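Local structure of putative peptidase (Bacteroides fragilis, 5DYN) at residues B[111-116]-B[185-190]; B[146-151]-B[202-207]; B[159-164]-B[207-212]. The protein probably cleaves peptide bonds as a clostripain-family (C11) cysteine protease, here its C-terminal portion, and is linked to proteolytic activation of the B. fragilis toxin. All coordinates share one frame; numbering follows the deposited sequence.

Interaction 1 of 3, residues B[111-116]-B[185-190]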
ATOM      1  N   VAL B 111      -9.054   2.534   4.530  1.00 40.95           N
ATOM      2  CA  VAL B 111      -8.515   2.362   3.184  1.00 36.85           C
ATOM      3  C   VAL B 111      -8.524   3.680   2.414  1.00 39.42           C
ATOM      4  O   VAL B 111      -9.505   4.424   2.447  1.00 36.14           O
ATOM      5  CB  VAL B 111      -9.316   1.307   2.382  1.00 39.87           C
ATOM      6  CG1 VAL B 111      -8.711   1.109   0.997  1.00 32.64           C
ATOM      7  CG2 VAL B 111      -9.365  -0.012   3.132  1.00 37.56           C
ATOM      8  N   GLY B 112      -7.424   3.965   1.723  1.00 34.30           N
ATOM      9  CA  GLY B 112      -7.341   5.147   0.889  1.00 34.90           C
ATOM     10  C   GLY B 112      -6.901   4.825  -0.526  1.00 34.42           C
ATOM     11  O   GLY B 112      -6.186   3.850  -0.755  1.00 33.82           O
ATOM     12  N   VAL B 113      -7.335   5.635  -1.484  1.00 32.66           N
ATOM     13  CA  VAL B 113      -6.855   5.508  -2.855  1.00 34.28           C
ATOM     14  C   VAL B 113      -6.260   6.827  -3.330  1.00 37.50           C
ATOM     15  O   VAL B 113      -6.899   7.876  -3.246  1.00 38.51           O
ATOM     16  CB  VAL B 113      -7.968   5.078  -3.822  1.00 39.57           C
ATOM     17  CG1 VAL B 113      -7.401   4.875  -5.215  1.00 34.61           C
ATOM     18  CG2 VAL B 113      -8.623   3.808  -3.340  1.00 39.49           C
ATOM     19  N   ALA B 114      -5.031   6.768  -3.833  1.00 36.72           N
ATOM     20  CA  ALA B 114      -4.329   7.965  -4.270  1.00 36.77           C
ATOM     21  C   ALA B 114      -4.151   7.983  -5.783  1.00 35.73           C
ATOM     22  O   ALA B 114      -3.757   6.985  -6.379  1.00 34.91           O
ATOM     23  CB  ALA B 114      -2.974   8.065  -3.575  1.00 35.77           C
ATOM     24  N   LYS B 115      -4.444   9.127  -6.395  1.00 37.68           N
ATOM     25  CA  LYS B 115      -4.227   9.307  -7.827  1.00 34.64           C
ATOM     26  C   LYS B 115      -2.758   9.635  -8.090  1.00 33.99           C
ATOM     27  O   LYS B 115      -2.283  10.720  -7.752  1.00 39.74           O
ATOM     28  CB  LYS B 115      -5.139  10.410  -8.373  1.00 35.19           C
ATOM     29  CG  LYS B 115      -5.179  10.499  -9.892  1.00 41.91           C
ATOM     30  CD  LYS B 115      -6.284  11.437 -10.367  1.00 44.16           C
ATOM     31  CE  LYS B 115      -6.430  11.393 -11.882  1.00 54.86           C
ATOM     32  NZ  LYS B 115      -7.620  12.153 -12.362  1.00 61.78           N
ATOM     33  N   MET B 116      -2.044   8.688  -8.688  1.00 32.02           N
ATOM     34  CA  MET B 116      -0.599   8.800  -8.881  1.00 34.75           C
ATOM     35  C   MET B 116      -0.184   9.979  -9.758  1.00 37.30           C
ATOM     36  O   MET B 116       0.867  10.580  -9.543  1.00 35.85           O
ATOM     37  CB  MET B 116      -0.052   7.510  -9.492  1.00 44.11           C
ATOM     38  CG  MET B 116      -0.214   6.279  -8.622  1.00 46.01           C
ATOM     39  SD  MET B 116       0.968   6.232  -7.269  1.00 36.40           S
ATOM     40  CE  MET B 116       1.340   4.482  -7.226  1.00 32.80           C
ATOM     41  N   MET B 185      -6.096  12.244  -3.073  1.00 34.75           N
ATOM     42  CA  MET B 185      -6.905  11.228  -2.408  1.00 38.74           C
ATOM     43  C   MET B 185      -8.321  11.205  -2.972  1.00 41.48           C
ATOM     44  O   MET B 185      -9.135  12.081  -2.681  1.00 47.91           O
ATOM     45  CB  MET B 185      -6.934  11.463  -0.898  1.00 32.26           C
ATOM     46  CG  MET B 185      -5.560  11.435  -0.261  1.00 32.53           C
ATOM     47  SD  MET B 185      -4.614   9.981  -0.763  1.00 33.27           S
ATOM     48  CE  MET B 185      -5.564   8.670   0.006  1.00 29.61           C
ATOM     49  N   VAL B 186      -8.604  10.195  -3.786  1.00 40.55           N
ATOM     50  CA  VAL B 186      -9.912  10.057  -4.407  1.00 38.99           C
ATOM     51  C   VAL B 186     -10.838   9.187  -3.558  1.00 44.95           C
ATOM     52  O   VAL B 186     -12.049   9.156  -3.774  1.00 49.29           O
ATOM     53  CB  VAL B 186      -9.796   9.461  -5.819  1.00 35.98           C
ATOM     54  CG1 VAL B 186      -9.024  10.408  -6.723  1.00 35.26           C
ATOM     55  CG2 VAL B 186      -9.121   8.099  -5.766  1.00 37.75           C
ATOM     56  N   TYR B 187     -10.260   8.481  -2.593  1.00 43.20           N
ATOM     57  CA  TYR B 187     -11.038   7.664  -1.669  1.00 40.00           C
ATOM     58  C   TYR B 187     -10.366   7.623  -0.306  1.00 38.02           C
ATOM     59  O   TYR B 187      -9.154   7.444  -0.208  1.00 42.73           O
ATOM     60  CB  TYR B 187     -11.214   6.241  -2.210  1.00 36.75           C
ATOM     61  CG  TYR B 187     -12.083   5.349  -1.342  1.00 37.98           C
ATOM     62  CD1 TYR B 187     -11.552   4.680  -0.242  1.00 36.87           C
ATOM     63  CD2 TYR B 187     -13.431   5.168  -1.627  1.00 42.26           C
ATOM     64  CE1 TYR B 187     -12.342   3.866   0.553  1.00 38.74           C
ATOM     65  CE2 TYR B 187     -14.230   4.352  -0.840  1.00 35.99           C
ATOM     66  CZ  TYR B 187     -13.678   3.704   0.249  1.00 43.37           C
ATOM     67  OH  TYR B 187     -14.461   2.892   1.038  1.00 44.25           O
ATOM     68  N   TRP B 188     -11.164   7.784   0.743  1.00 37.78           N
ATOM     69  CA  TRP B 188     -10.677   7.645   2.108  1.00 36.73           C
ATOM     70  C   TRP B 188     -11.836   7.383   3.054  1.00 38.68           C
ATOM     71  O   TRP B 188     -12.644   8.270   3.331  1.00 43.39           O
ATOM     72  CB  TRP B 188      -9.899   8.887   2.544  1.00 29.09           C
ATOM     73  CG  TRP B 188      -9.529   8.904   4.002  1.00 28.75           C
ATOM     74  CD1 TRP B 188      -9.843   9.870   4.914  1.00 29.73           C
ATOM     75  CD2 TRP B 188      -8.778   7.910   4.715  1.00 32.48           C
ATOM     76  NE1 TRP B 188      -9.333   9.542   6.147  1.00 32.22           N
ATOM     77  CE2 TRP B 188      -8.675   8.345   6.052  1.00 32.18           C
ATOM     78  CE3 TRP B 188      -8.182   6.697   4.352  1.00 35.31           C
ATOM     79  CZ2 TRP B 188      -8.001   7.611   7.027  1.00 28.47           C
ATOM     80  CZ3 TRP B 188      -7.513   5.970   5.323  1.00 34.51           C
ATOM     81  CH2 TRP B 188      -7.426   6.432   6.643  1.00 31.10           C
ATOM     82  N   LYS B 189     -11.920   6.147   3.531  1.00 39.91           N
ATOM     83  CA  LYS B 189     -12.955   5.757   4.475  1.00 42.02           C
ATOM     84  C   LYS B 189     -12.332   5.002   5.637  1.00 42.64           C
ATOM     85  O   LYS B 189     -11.393   4.221   5.456  1.00 35.71           O
ATOM     86  CB  LYS B 189     -14.022   4.900   3.791  1.00 39.63           C
ATOM     87  CG  LYS B 189     -14.865   5.652   2.781  1.00 40.10           C
ATOM     88  CD  LYS B 189     -15.881   6.540   3.474  1.00 49.41           C
ATOM     89  CE  LYS B 189     -16.910   5.707   4.222  1.00 49.12           C
ATOM     90  NZ  LYS B 189     -17.991   6.547   4.808  1.00 53.03           N
ATOM     91  N   SER B 190     -12.853   5.246   6.832  1.00 38.04           N
ATOM     92  CA  SER B 190     -12.356   4.578   8.021  1.00 38.23           C
ATOM     93  C   SER B 190     -13.446   4.406   9.061  1.00 41.37           C
ATOM     94  O   SER B 190     -14.306   5.269   9.225  1.00 45.27           O
ATOM     95  CB  SER B 190     -11.191   5.356   8.632  1.00 32.69           C
ATOM     96  OG  SER B 190     -10.726   4.717   9.812  1.00 31.01           O
TER
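Backbone hydrogen bonds join the antiparallel strands 111-115 and 187-190. Val111 and Lys189 exchange both of their bonds: Val111 N reaches Lys189 O at 3.0 Å, and Val111 O, met almost along its C=O axis, receives Lys189 N at 3.2 Å. Val113 N donates to Tyr187 O at 2.9 Å, from 31° above the carbonyl plane. Val113 O accepts Val186 N at 2.9 Å and, weakly, Tyr187 N. Two residues thus face one, a classic beta bulge, where the chain turns its corner at Val186. This pairing lies within the mixed sheet of the clostripain domain, with strand 50-53 bonded to the other edge of 110-115. On the face of Val111, Val113 and Tyr187, against helix 78-92, the two methyls of Val113 share the apolar work: CG1, anti to the backbone N (chi1 -176°), touches Val186 CG2, while CG2 meets Tyr187 CB at 3.7 Å. On the face of Ala114, Met185 bends at chi2 and chi3, so that its SD lies 3.8 Å from Ala114 CB and its CE curls over the backbone of Gly112 and Val113. Ring against backbone is the third kind, on this same face: Trp188 CE3 lies 3.2 Å from Val111 O, with Gly112 N at the indole edge.

Interaction 2 of 3, residues B[146-151]-B[202-207]. With NA (sodium ion), chain I.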
ATOM      1  N   MET B 146      -2.902  13.619  13.326  1.00 34.17           N
ATOM      2  CA  MET B 146      -3.117  12.176  13.395  1.00 29.24           C
ATOM      3  C   MET B 146      -1.836  11.407  13.132  1.00 32.38           C
ATOM      4  O   MET B 146      -1.148  11.646  12.139  1.00 28.14           O
ATOM      5  CB  MET B 146      -4.185  11.734  12.393  1.00 31.76           C
ATOM      6  CG  MET B 146      -4.381  10.220  12.336  1.00 28.17           C
ATOM      7  SD  MET B 146      -4.987   9.545  13.898  1.00 41.60           S
ATOM      8  CE  MET B 146      -4.889   7.782  13.581  1.00 31.39           C
ATOM      9  N   CYS B 147      -1.516  10.496  14.042  1.00 29.59           N
ATOM     10  CA  CYS B 147      -0.375   9.612  13.871  1.00 26.65           C
ATOM     11  C   CYS B 147      -0.873   8.212  13.546  1.00 31.51           C
ATOM     12  O   CYS B 147      -1.557   7.590  14.360  1.00 28.10           O
ATOM     13  CB  CYS B 147       0.492   9.592  15.128  1.00 27.82           C
ATOM     14  SG  CYS B 147       2.021   8.651  14.959  1.00 35.40           S
ATOM     15  N   TYR B 148      -0.539   7.727  12.353  1.00 30.72           N
ATOM     16  CA  TYR B 148      -0.962   6.398  11.919  1.00 31.33           C
ATOM     17  C   TYR B 148      -0.102   5.297  12.536  1.00 30.47           C
ATOM     18  O   TYR B 148      -0.432   4.116  12.438  1.00 30.40           O
ATOM     19  CB  TYR B 148      -0.913   6.286  10.392  1.00 32.47           C
ATOM     20  CG  TYR B 148      -1.825   7.240   9.657  1.00 31.90           C
ATOM     21  CD1 TYR B 148      -3.210   7.143   9.770  1.00 30.12           C
ATOM     22  CD2 TYR B 148      -1.302   8.229   8.833  1.00 28.89           C
ATOM     23  CE1 TYR B 148      -4.046   8.013   9.093  1.00 24.46           C
ATOM     24  CE2 TYR B 148      -2.128   9.102   8.148  1.00 29.79           C
ATOM     25  CZ  TYR B 148      -3.499   8.990   8.281  1.00 32.51           C
ATOM     26  OH  TYR B 148      -4.317   9.860   7.597  1.00 33.45           O
ATOM     27  N   ASP B 149       1.005   5.694  13.160  1.00 29.45           N
ATOM     28  CA  ASP B 149       1.940   4.745  13.751  1.00 30.51           C
ATOM     29  C   ASP B 149       1.762   4.690  15.264  1.00 29.70           C
ATOM     30  O   ASP B 149       2.131   5.616  15.982  1.00 31.83           O
ATOM     31  CB  ASP B 149       3.379   5.122  13.388  1.00 29.82           C
ATOM     32  CG  ASP B 149       4.371   4.002  13.664  1.00 34.00           C
ATOM     33  OD1 ASP B 149       4.073   3.112  14.493  1.00 28.58           O
ATOM     34  OD2 ASP B 149       5.460   4.014  13.047  1.00 34.40           O
ATOM     35  N   ARG B 150       1.208   3.581  15.740  1.00 30.91           N
ATOM     36  CA  ARG B 150       0.836   3.448  17.143  1.00 29.31           C
ATOM     37  C   ARG B 150       1.959   2.858  17.990  1.00 35.28           C
ATOM     38  O   ARG B 150       1.794   2.639  19.188  1.00 36.35           O
ATOM     39  CB  ARG B 150      -0.424   2.595  17.256  1.00 26.51           C
ATOM     40  CG  ARG B 150      -1.645   3.275  16.666  1.00 27.31           C
ATOM     41  CD  ARG B 150      -2.086   4.401  17.577  1.00 37.19           C
ATOM     42  NE  ARG B 150      -2.310   5.652  16.864  1.00 34.10           N
ATOM     43  CZ  ARG B 150      -2.771   6.758  17.440  1.00 34.31           C
ATOM     44  NH1 ARG B 150      -3.056   6.761  18.735  1.00 31.18           N
ATOM     45  NH2 ARG B 150      -2.947   7.862  16.724  1.00 32.28           N
ATOM     46  N   ARG B 151       3.098   2.604  17.353  1.00 35.36           N
ATOM     47  CA  ARG B 151       4.293   2.134  18.043  1.00 31.23           C
ATOM     48  C   ARG B 151       5.087   3.328  18.556  1.00 33.74           C
ATOM     49  O   ARG B 151       5.833   3.949  17.798  1.00 35.51           O
ATOM     50  CB  ARG B 151       5.153   1.287  17.103  1.00 25.90           C
ATOM     51  CG  ARG B 151       4.395   0.145  16.449  1.00 29.49           C
ATOM     52  CD  ARG B 151       5.113  -0.374  15.220  1.00 28.13           C
ATOM     53  NE  ARG B 151       5.311   0.682  14.232  1.00 33.48           N
ATOM     54  CZ  ARG B 151       5.838   0.494  13.026  1.00 32.01           C
ATOM     55  NH1 ARG B 151       6.219  -0.717  12.648  1.00 30.81           N
ATOM     56  NH2 ARG B 151       5.977   1.518  12.195  1.00 26.26           N
ATOM     57  N   PHE B 202      -7.364   2.026  18.454  1.00 34.77           N
ATOM     58  CA  PHE B 202      -6.991   3.431  18.535  1.00 29.78           C
ATOM     59  C   PHE B 202      -7.913   4.271  17.663  1.00 35.86           C
ATOM     60  O   PHE B 202      -8.422   3.795  16.647  1.00 33.13           O
ATOM     61  CB  PHE B 202      -5.530   3.630  18.122  1.00 28.44           C
ATOM     62  CG  PHE B 202      -5.261   3.371  16.665  1.00 29.11           C
ATOM     63  CD1 PHE B 202      -5.084   2.078  16.197  1.00 31.73           C
ATOM     64  CD2 PHE B 202      -5.161   4.424  15.766  1.00 33.65           C
ATOM     65  CE1 PHE B 202      -4.829   1.837  14.857  1.00 26.33           C
ATOM     66  CE2 PHE B 202      -4.904   4.192  14.424  1.00 30.19           C
ATOM     67  CZ  PHE B 202      -4.737   2.896  13.969  1.00 31.66           C
ATOM     68  N   THR B 203      -8.128   5.520  18.065  1.00 32.66           N
ATOM     69  CA  THR B 203      -9.028   6.413  17.344  1.00 32.10           C
ATOM     70  C   THR B 203      -8.411   6.932  16.045  1.00 36.55           C
ATOM     71  O   THR B 203      -7.262   7.379  16.017  1.00 30.99           O
ATOM     72  CB  THR B 203      -9.439   7.619  18.222  1.00 34.56           C
ATOM     73  OG1 THR B 203     -10.025   7.151  19.442  1.00 38.56           O
ATOM     74  CG2 THR B 203     -10.439   8.503  17.491  1.00 34.28           C
ATOM     75  N   MET B 204      -9.184   6.858  14.967  1.00 35.70           N
ATOM     76  CA  MET B 204      -8.807   7.482  13.709  1.00 31.49           C
ATOM     77  C   MET B 204      -9.425   8.872  13.634  1.00 38.43           C
ATOM     78  O   MET B 204     -10.639   9.001  13.478  1.00 38.22           O
ATOM     79  CB  MET B 204      -9.261   6.633  12.521  1.00 34.10           C
ATOM     80  CG  MET B 204      -8.955   7.254  11.168  1.00 35.78           C
ATOM     81  SD  MET B 204      -7.188   7.285  10.827  1.00 35.98           S
ATOM     82  CE  MET B 204      -6.848   5.537  10.631  1.00 32.03           C
ATOM     83  N   ASN B 205      -8.592   9.903  13.758  1.00 34.02           N
ATOM     84  CA  ASN B 205      -9.063  11.286  13.723  1.00 39.58           C
ATOM     85  C   ASN B 205      -9.919  11.577  12.496  1.00 40.87           C
ATOM     86  O   ASN B 205      -9.598  11.156  11.384  1.00 43.05           O
ATOM     87  CB  ASN B 205      -7.882  12.254  13.775  1.00 36.07           C
ATOM     88  CG  ASN B 205      -7.173  12.230  15.109  1.00 34.89           C
ATOM     89  OD1 ASN B 205      -7.567  11.499  16.017  1.00 31.45           O
ATOM     90  ND2 ASN B 205      -6.114  13.022  15.234  1.00 33.52           N
ATOM     91  N   GLN B 206     -11.014  12.295  12.716  1.00 38.18           N
ATOM     92  CA  GLN B 206     -12.013  12.508  11.679  1.00 41.71           C
ATOM     93  C   GLN B 206     -11.522  13.457  10.591  1.00 43.24           C
ATOM     94  O   GLN B 206     -12.102  13.507   9.506  1.00 44.68           O
ATOM     95  CB  GLN B 206     -13.309  13.041  12.297  1.00 46.55           C
ATOM     96  CG  GLN B 206     -14.005  12.054  13.239  1.00 66.66           C
ATOM     97  CD  GLN B 206     -14.410  10.757  12.551  1.00 71.07           C
ATOM     98  OE1 GLN B 206     -14.876  10.763  11.410  1.00 68.39           O
ATOM     99  NE2 GLN B 206     -14.227   9.635  13.245  1.00 58.35           N
ATOM    100  N   ASP B 207     -10.456  14.202  10.874  1.00 35.28           N
ATOM    101  CA  ASP B 207      -9.920  15.145   9.898  1.00 34.10           C
ATOM    102  C   ASP B 207      -8.701  14.590   9.158  1.00 35.81           C
ATOM    103  O   ASP B 207      -8.090  15.284   8.347  1.00 35.26           O
ATOM    104  CB  ASP B 207      -9.563  16.476  10.571  1.00 37.45           C
ATOM    105  CG  ASP B 207      -8.610  16.310  11.741  1.00 37.14           C
ATOM    106  OD1 ASP B 207      -8.083  15.196  11.941  1.00 41.98           O
ATOM    107  OD2 ASP B 207      -8.377  17.307  12.456  1.00 38.12           O
TER
HETATM  108 NA    NA I 404      -5.692  14.860  13.150  1.00 36.93          NA
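Phe202, on the last strand of the central mixed sheet of this clostripain-family domain, opens a run of contacts with the loop 146-151. Arg150 lies over one face of its ring, a CH-pi arrangement with CG 3.6 Å from the Phe202 centroid, and the guanidinium continues across the ring rim with its plane only 13° from that of the ring. Bends at chi2 and chi3 fold the arginine into this position, and a bond from Arg150 NH2 to Cys147 O, 2.8 Å long and on a carbonyl lone pair, holds the guanidinium there. At the Phe202 edge, in plane, sits the Met146 methyl, CE to CE2 3.7 Å. The same methyl touches Thr203 through its carbonyl, CE of Met146 to O of Thr203 being 3.4 Å. Met204, bent at chi2 and chi3, crosses Met146 at about a right angle, and its sulfur approaches the Tyr148 ring from the edge, 3.7 Å from CE1, a Met-aromatic contact; the Tyr148 hydroxyl is hydrogen-bonded to Asp159. Asn205 sends its backbone N straight at Met146 SD, a weak bond of 171°, while its amide crosses the methionine obliquely, ND2 nearest Met146 CA. Asn205 belongs, with Gly144 and Asp207, to a sodium site, where Gly144 O binds the ion and Asp207 OD1 lies 2.7 Å from NA.

Interaction 3 of 3, residues B[159-164]-B[207-212]. With NA (sodium ion), chain I; NA (sodium ion), chain J.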
ATOM      1  N   ASP B 159      -0.324  12.039   9.381  1.00 29.08           N
ATOM      2  CA  ASP B 159      -1.167  12.507   8.292  1.00 30.39           C
ATOM      3  C   ASP B 159      -0.564  13.749   7.640  1.00 32.50           C
ATOM      4  O   ASP B 159      -0.311  14.749   8.308  1.00 30.35           O
ATOM      5  CB  ASP B 159      -2.579  12.799   8.792  1.00 25.43           C
ATOM      6  CG  ASP B 159      -3.511  13.207   7.676  1.00 33.97           C
ATOM      7  OD1 ASP B 159      -3.976  12.315   6.934  1.00 31.20           O
ATOM      8  OD2 ASP B 159      -3.775  14.421   7.537  1.00 36.46           O
ATOM      9  N   LEU B 160      -0.331  13.674   6.332  1.00 30.38           N
ATOM     10  CA  LEU B 160       0.313  14.757   5.595  1.00 29.55           C
ATOM     11  C   LEU B 160      -0.493  16.050   5.637  1.00 33.90           C
ATOM     12  O   LEU B 160       0.053  17.123   5.902  1.00 32.38           O
ATOM     13  CB  LEU B 160       0.550  14.340   4.141  1.00 31.20           C
ATOM     14  CG  LEU B 160       1.077  15.427   3.200  1.00 32.00           C
ATOM     15  CD1 LEU B 160       2.468  15.869   3.616  1.00 27.60           C
ATOM     16  CD2 LEU B 160       1.073  14.941   1.758  1.00 30.74           C
ATOM     17  N   ASP B 161      -1.790  15.942   5.378  1.00 31.42           N
ATOM     18  CA  ASP B 161      -2.655  17.114   5.335  1.00 34.21           C
ATOM     19  C   ASP B 161      -2.703  17.851   6.671  1.00 35.23           C
ATOM     20  O   ASP B 161      -2.607  19.077   6.712  1.00 37.72           O
ATOM     21  CB  ASP B 161      -4.068  16.718   4.913  1.00 33.40           C
ATOM     22  CG  ASP B 161      -5.055  17.858   5.053  1.00 41.32           C
ATOM     23  OD1 ASP B 161      -5.121  18.699   4.130  1.00 40.30           O
ATOM     24  OD2 ASP B 161      -5.760  17.915   6.085  1.00 36.64           O
ATOM     25  N   ARG B 162      -2.849  17.106   7.761  1.00 34.98           N
ATOM     26  CA  ARG B 162      -2.921  17.717   9.083  1.00 35.52           C
ATOM     27  C   ARG B 162      -1.584  18.328   9.491  1.00 34.57           C
ATOM     28  O   ARG B 162      -1.542  19.307  10.236  1.00 34.34           O
ATOM     29  CB  ARG B 162      -3.379  16.693  10.123  1.00 35.78           C
ATOM     30  CG  ARG B 162      -4.823  16.246   9.961  1.00 35.87           C
ATOM     31  CD  ARG B 162      -5.798  17.382  10.247  1.00 37.42           C
ATOM     32  NE  ARG B 162      -6.036  18.222   9.077  1.00 37.60           N
ATOM     33  CZ  ARG B 162      -6.749  19.344   9.091  1.00 39.93           C
ATOM     34  NH1 ARG B 162      -7.301  19.771  10.218  1.00 29.81           N
ATOM     35  NH2 ARG B 162      -6.908  20.040   7.974  1.00 37.34           N
ATOM     36  N   PHE B 163      -0.495  17.751   8.994  1.00 29.43           N
ATOM     37  CA  PHE B 163       0.836  18.286   9.261  1.00 32.36           C
ATOM     38  C   PHE B 163       1.052  19.629   8.557  1.00 31.64           C
ATOM     39  O   PHE B 163       1.576  20.573   9.155  1.00 31.90           O
ATOM     40  CB  PHE B 163       1.911  17.284   8.834  1.00 29.81           C
ATOM     41  CG  PHE B 163       3.304  17.848   8.848  1.00 31.51           C
ATOM     42  CD1 PHE B 163       3.902  18.225  10.040  1.00 27.54           C
ATOM     43  CD2 PHE B 163       4.018  17.996   7.669  1.00 31.74           C
ATOM     44  CE1 PHE B 163       5.185  18.745  10.056  1.00 36.43           C
ATOM     45  CE2 PHE B 163       5.304  18.515   7.678  1.00 38.44           C
ATOM     46  CZ  PHE B 163       5.886  18.892   8.873  1.00 34.13           C
ATOM     47  N   ILE B 164       0.652  19.712   7.291  1.00 30.22           N
ATOM     48  CA  ILE B 164       0.765  20.963   6.547  1.00 37.13           C
ATOM     49  C   ILE B 164      -0.151  22.006   7.179  1.00 34.45           C
ATOM     50  O   ILE B 164       0.200  23.183   7.275  1.00 37.43           O
ATOM     51  CB  ILE B 164       0.415  20.788   5.048  1.00 37.81           C
ATOM     52  CG1 ILE B 164       1.337  19.756   4.398  1.00 38.65           C
ATOM     53  CG2 ILE B 164       0.550  22.107   4.305  1.00 33.35           C
ATOM     54  CD1 ILE B 164       2.800  20.153   4.409  1.00 32.48           C
ATOM     55  N   ASP B 207     -10.456  14.202  10.874  1.00 35.28           N
ATOM     56  CA  ASP B 207      -9.920  15.145   9.898  1.00 34.10           C
ATOM     57  C   ASP B 207      -8.701  14.590   9.158  1.00 35.81           C
ATOM     58  O   ASP B 207      -8.090  15.284   8.347  1.00 35.26           O
ATOM     59  CB  ASP B 207      -9.563  16.476  10.571  1.00 37.45           C
ATOM     60  CG  ASP B 207      -8.610  16.310  11.741  1.00 37.14           C
ATOM     61  OD1 ASP B 207      -8.083  15.196  11.941  1.00 41.98           O
ATOM     62  OD2 ASP B 207      -8.377  17.307  12.456  1.00 38.12           O
ATOM     63  N   ALA B 208      -8.345  13.342   9.448  1.00 38.17           N
ATOM     64  CA  ALA B 208      -7.289  12.669   8.699  1.00 36.36           C
ATOM     65  C   ALA B 208      -7.757  12.450   7.261  1.00 38.55           C
ATOM     66  O   ALA B 208      -8.952  12.284   7.011  1.00 38.32           O
ATOM     67  CB  ALA B 208      -6.917  11.352   9.354  1.00 28.13           C
ATOM     68  N   LYS B 209      -6.822  12.453   6.317  1.00 34.70           N
ATOM     69  CA  LYS B 209      -7.188  12.368   4.909  1.00 32.24           C
ATOM     70  C   LYS B 209      -6.716  11.070   4.256  1.00 33.53           C
ATOM     71  O   LYS B 209      -7.067  10.787   3.110  1.00 33.68           O
ATOM     72  CB  LYS B 209      -6.637  13.574   4.147  1.00 36.30           C
ATOM     73  CG  LYS B 209      -7.079  14.923   4.707  1.00 40.06           C
ATOM     74  CD  LYS B 209      -8.586  15.007   4.886  1.00 32.57           C
ATOM     75  CE  LYS B 209      -9.039  16.443   5.126  1.00 28.94           C
ATOM     76  NZ  LYS B 209      -8.386  17.053   6.319  1.00 32.22           N
ATOM     77  N   GLY B 210      -5.918  10.289   4.979  1.00 34.31           N
ATOM     78  CA  GLY B 210      -5.573   8.946   4.540  1.00 33.97           C
ATOM     79  C   GLY B 210      -4.256   8.751   3.808  1.00 32.61           C
ATOM     80  O   GLY B 210      -3.998   7.671   3.277  1.00 30.04           O
ATOM     81  N   LEU B 211      -3.424   9.786   3.777  1.00 29.64           N
ATOM     82  CA  LEU B 211      -2.100   9.679   3.173  1.00 30.63           C
ATOM     83  C   LEU B 211      -1.051  10.104   4.185  1.00 32.00           C
ATOM     84  O   LEU B 211      -1.100  11.219   4.706  1.00 30.62           O
ATOM     85  CB  LEU B 211      -1.997  10.532   1.908  1.00 34.81           C
ATOM     86  CG  LEU B 211      -0.701  10.398   1.102  1.00 33.53           C
ATOM     87  CD1 LEU B 211      -0.581   9.006   0.494  1.00 28.41           C
ATOM     88  CD2 LEU B 211      -0.617  11.469   0.024  1.00 29.37           C
ATOM     89  N   SER B 212      -0.103   9.217   4.468  1.00 24.81           N
ATOM     90  CA  SER B 212       0.867   9.482   5.521  1.00 30.39           C
ATOM     91  C   SER B 212       2.103  10.212   5.011  1.00 33.39           C
ATOM     92  O   SER B 212       2.379  10.243   3.811  1.00 29.34           O
ATOM     93  CB  SER B 212       1.296   8.181   6.199  1.00 31.75           C
ATOM     94  OG  SER B 212       2.216   7.476   5.388  1.00 29.66           O
TER
HETATM   95 NA    NA I 404      -5.692  14.860  13.150  1.00 36.93          NA
HETATM   96 NA    NA J 405       1.948   4.888   6.125  1.00 40.08          NA
HETATM   97  O   HOH W   1      -2.957  13.082   4.617  1.00 36.13           O
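At the buried start of helix 160-167, polar atoms are gripped closely. Asp159, with CG anti to the backbone N, is the N-cap, and its two oxygens serve different partners. OD2 turns its anti lone pair to Arg162 N in the first helical turn, while Asp159 OD1 takes Lys209 N at 2.9 Å from 39° above the carboxylate plane. Gly210 N bonds OD1 only weakly and is also hydrogen-bonded with the Tyr148 hydroxyl, which itself bonds to OD1. Beside it Leu160 N reaches Leu211 O at 3.0 Å in an almost straight line (176°). A water donates to Leu211 O and, weakly, to Asp159 OD1, and accepts from Asp161 N. Such a crowd of donors should stabilise the charged form of Asp159. Asp161 OD2 gathers Arg162 NE and NH2, which hold it side-on, and Lys209 NZ at 2.8 Å, arriving from above the carboxylate plane; Asp161 OD1 is hydrogen-bonded to the Tyr174 hydroxyl. Lys209 NZ also sits on a lone pair of Asp207 O.

Toward the partly exposed Asp207 and Arg162 the contact loosens. Arg162 NH1 forms a weak, long salt bridge to Asp207 OD2 (3.5 Å), the guanidinium and carboxylate planes lying 50° apart, although Arg162 CD rests against Asp207 CG. Asp207 OD1 turns instead to a sodium ion. The whole is an N-capped helix start, flanked by a four-residue salt-bridge network.

The three contacts interlock around the loop that leaves strand 200-203. Interactions 1 and 2 meet across neighbouring strands of one sheet, their centres about 16 Å apart, where Trp188 CZ2 packs 3.9 Å from Met204 SD. Interaction 3 lies nearer, about 12 Å from the centre of interaction 1; there Trp188 CG rests 3.2 Å from Lys209 O. The tightest junction is between interactions 2 and 3, with centres about 10 Å apart: Tyr148 OH lies 2.6 Å from Asp159 OD1, so the 146-151 loop supplies a hydroxyl that directly braces the N-cap carboxylate. These two contacts also share Asp207 and its sodium ion, while Ser212 in interaction 3 binds another.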